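Local coordinates for protein nodulation fucosyltransferase NodZ (Bradyrhizobium sp., PDB 2HHC) that belongs to the NodZ family of glycosyltransferases, which falls in the GT-B clan, at residues V201-R206 and V232-F236. Residues are numbered along the deposited sequence; the frame is centred on the assembly and turned at random.
Sequences VCMAIR and VSGLF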
ATOM      1  N   VAL A 201      13.608  18.101  -2.074  1.00 28.42           N
ATOM      2  CA  VAL A 201      12.293  18.238  -1.541  1.00 29.06           C
ATOM      3  C   VAL A 201      11.821  19.674  -1.544  1.00 28.53           C
ATOM      4  O   VAL A 201      10.689  19.963  -1.875  1.00 28.76           O
ATOM      5  CB  VAL A 201      12.210  17.671  -0.082  1.00 29.32           C
ATOM      6  CG1 VAL A 201      10.900  18.021   0.572  1.00 32.22           C
ATOM      7  CG2 VAL A 201      12.423  16.119  -0.108  1.00 31.92           C
ATOM      8  N   CYS A 202      12.711  20.581  -1.168  1.00 27.44           N
ATOM      9  CA  CYS A 202      12.351  21.982  -1.222  1.00 28.08           C
ATOM     10  C   CYS A 202      12.056  22.445  -2.633  1.00 27.73           C
ATOM     11  O   CYS A 202      11.108  23.214  -2.807  1.00 27.68           O
ATOM     12  CB  CYS A 202      13.397  22.889  -0.581  1.00 27.87           C
ATOM     13  SG  CYS A 202      13.578  22.627   1.219  1.00 31.44           S
ATOM     14  N   MET A 203      12.878  22.039  -3.598  1.00 29.10           N
ATOM     15  CA  MET A 203      12.626  22.368  -5.005  1.00 29.77           C
ATOM     16  C   MET A 203      11.262  21.852  -5.471  1.00 28.79           C
ATOM     17  O   MET A 203      10.542  22.547  -6.198  1.00 29.34           O
ATOM     18  CB  MET A 203      13.668  21.695  -5.927  0.50 30.26           C
ATOM     19  CG  MET A 203      15.138  21.856  -5.581  0.50 30.90           C
ATOM     20  SD  MET A 203      16.109  21.148  -6.929  0.50 35.33           S
ATOM     21  CE  MET A 203      17.090  19.836  -6.276  0.50 35.94           C
ATOM     22  N   ALA A 204      10.913  20.628  -5.081  1.00 30.08           N
ATOM     23  CA  ALA A 204       9.613  20.050  -5.437  1.00 28.27           C
ATOM     24  C   ALA A 204       8.487  20.862  -4.822  1.00 28.98           C
ATOM     25  O   ALA A 204       7.476  21.113  -5.485  1.00 28.42           O
ATOM     26  CB  ALA A 204       9.521  18.601  -5.004  1.00 28.86           C
ATOM     27  N   ILE A 205       8.627  21.255  -3.547  1.00 28.12           N
ATOM     28  CA  ILE A 205       7.589  22.052  -2.903  1.00 28.59           C
ATOM     29  C   ILE A 205       7.421  23.411  -3.575  1.00 27.91           C
ATOM     30  O   ILE A 205       6.308  23.846  -3.820  1.00 28.81           O
ATOM     31  CB  ILE A 205       7.825  22.152  -1.374  1.00 28.53           C
ATOM     32  CG1 ILE A 205       7.691  20.775  -0.693  1.00 28.35           C
ATOM     33  CG2 ILE A 205       6.837  23.121  -0.718  1.00 28.87           C
ATOM     34  CD1 ILE A 205       8.186  20.776   0.723  1.00 30.00           C
ATOM     35  N   ARG A 206       8.529  24.074  -3.903  1.00 28.20           N
ATOM     36  CA  ARG A 206       8.470  25.354  -4.612  1.00 29.27           C
ATOM     37  C   ARG A 206       7.715  25.190  -5.953  1.00 30.06           C
ATOM     38  O   ARG A 206       6.875  26.043  -6.305  1.00 31.32           O
ATOM     39  CB  ARG A 206       9.878  25.941  -4.790  1.00 28.98           C
ATOM     40  CG  ARG A 206      10.490  26.315  -3.449  1.00 29.65           C
ATOM     41  CD  ARG A 206      11.905  26.856  -3.481  1.00 30.12           C
ATOM     42  NE  ARG A 206      12.338  27.097  -2.089  1.00 31.98           N
ATOM     43  CZ  ARG A 206      13.429  26.630  -1.495  1.00 33.44           C
ATOM     44  NH1 ARG A 206      14.375  25.979  -2.181  1.00 37.32           N
ATOM     45  NH2 ARG A 206      13.607  26.891  -0.203  1.00 32.41           N
ATOM     46  N   VAL A 232      11.458  21.250   6.984  1.00 26.52           N
ATOM     47  CA  VAL A 232      10.462  21.651   5.994  1.00 26.12           C
ATOM     48  C   VAL A 232       9.461  22.626   6.614  1.00 27.21           C
ATOM     49  O   VAL A 232       9.122  23.673   6.021  1.00 27.47           O
ATOM     50  CB  VAL A 232       9.753  20.449   5.379  1.00 27.89           C
ATOM     51  CG1 VAL A 232       8.585  20.926   4.493  1.00 29.07           C
ATOM     52  CG2 VAL A 232      10.738  19.581   4.616  1.00 27.73           C
ATOM     53  N   SER A 233       9.086  22.404   7.867  1.00 26.59           N
ATOM     54  CA  SER A 233       8.159  23.313   8.539  1.00 27.57           C
ATOM     55  C   SER A 233       8.749  24.686   8.701  1.00 26.67           C
ATOM     56  O   SER A 233       8.040  25.708   8.755  1.00 29.72           O
ATOM     57  CB  SER A 233       7.746  22.739   9.907  1.00 27.85           C
ATOM     58  OG  SER A 233       7.062  21.496   9.718  1.00 31.52           O
ATOM     59  N   GLY A 234      10.080  24.791   8.888  1.00 25.10           N
ATOM     60  CA  GLY A 234      10.737  26.071   9.076  1.00 25.34           C
ATOM     61  C   GLY A 234      11.084  26.796   7.784  1.00 23.95           C
ATOM     62  O   GLY A 234      11.467  27.932   7.829  1.00 24.24           O
ATOM     63  N   LEU A 235      10.881  26.078   6.652  1.00 24.32           N
ATOM     64  CA  LEU A 235      11.229  26.602   5.315  1.00 25.60           C
ATOM     65  C   LEU A 235      10.029  27.060   4.486  1.00 25.58           C
ATOM     66  O   LEU A 235      10.230  27.808   3.486  1.00 25.09           O
ATOM     67  CB  LEU A 235      12.032  25.549   4.513  1.00 25.15           C
ATOM     68  CG  LEU A 235      13.486  25.448   5.017  1.00 24.01           C
ATOM     69  CD1 LEU A 235      14.139  24.169   4.584  1.00 27.61           C
ATOM     70  CD2 LEU A 235      14.302  26.592   4.556  1.00 25.11           C
ATOM     71  N   PHE A 236       8.809  26.689   4.890  1.00 25.78           N
ATOM     72  CA  PHE A 236       7.579  27.014   4.138  1.00 27.00           C
ATOM     73  C   PHE A 236       6.521  27.363   5.109  1.00 28.32           C
ATOM     74  O   PHE A 236       6.520  26.840   6.230  1.00 28.62           O
ATOM     75  CB  PHE A 236       7.134  25.840   3.270  1.00 28.11           C
ATOM     76  CG  PHE A 236       8.126  25.478   2.216  1.00 25.66           C
ATOM     77  CD1 PHE A 236       8.158  26.143   0.994  1.00 29.01           C
ATOM     78  CD2 PHE A 236       9.095  24.514   2.466  1.00 27.74           C
ATOM     79  CE1 PHE A 236       9.087  25.807   0.057  1.00 30.01           C
ATOM     80  CE2 PHE A 236      10.070  24.184   1.514  1.00 28.67           C
ATOM     81  CZ  PHE A 236      10.063  24.832   0.301  1.00 30.79           C
TER
HETATM   82  O   HOH W   1      12.504  28.500   2.007  1.00 27.66           O
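Phe236 packs its ring against Ile205, Cys202 and Arg206. Ile205 CG2 sits over the centre of one ring face, 3.6 Å from the centroid and 12° off the normal, a CH-pi contact. With chi1 of Ile205 at -65°, its branches diverge: CG2 turns to the ring and CG1 carries CD1 to Val232 CG1, at 3.8 Å. Val201 CG1 and Val232 CG2 touch more loosely, at 4.3 Å.

Cys202 makes a sulfur-aromatic contact at the ring edge: SG lies 5.1 Å from the Phe236 centroid. The same sulfur meets Leu235 CD1 at 3.7 Å.

The contact packs helix 192-209 against helix 226-235 and the loop residue Phe236. Strand 217-223 of a largely parallel sheet links the helices. This is the alpha/beta, Rossmann-like layering of a GT-B domain. Facing the sheet, Val201 touches Val176 and Phe283, and Ile205 touches Val174 and Ile281.

Arg206 closes the outer side. Its CG reaches the Phe236 edge in plane, with CE1 at 3.8 Å. Cys202 CB lies above one guanidinium face, offset toward the rim; the guanidinium and ring planes are 37° apart. A water bridges the segments, accepting from Arg206 NH2 and donating to Leu235 O, which is 2.8 Å from the water oxygen.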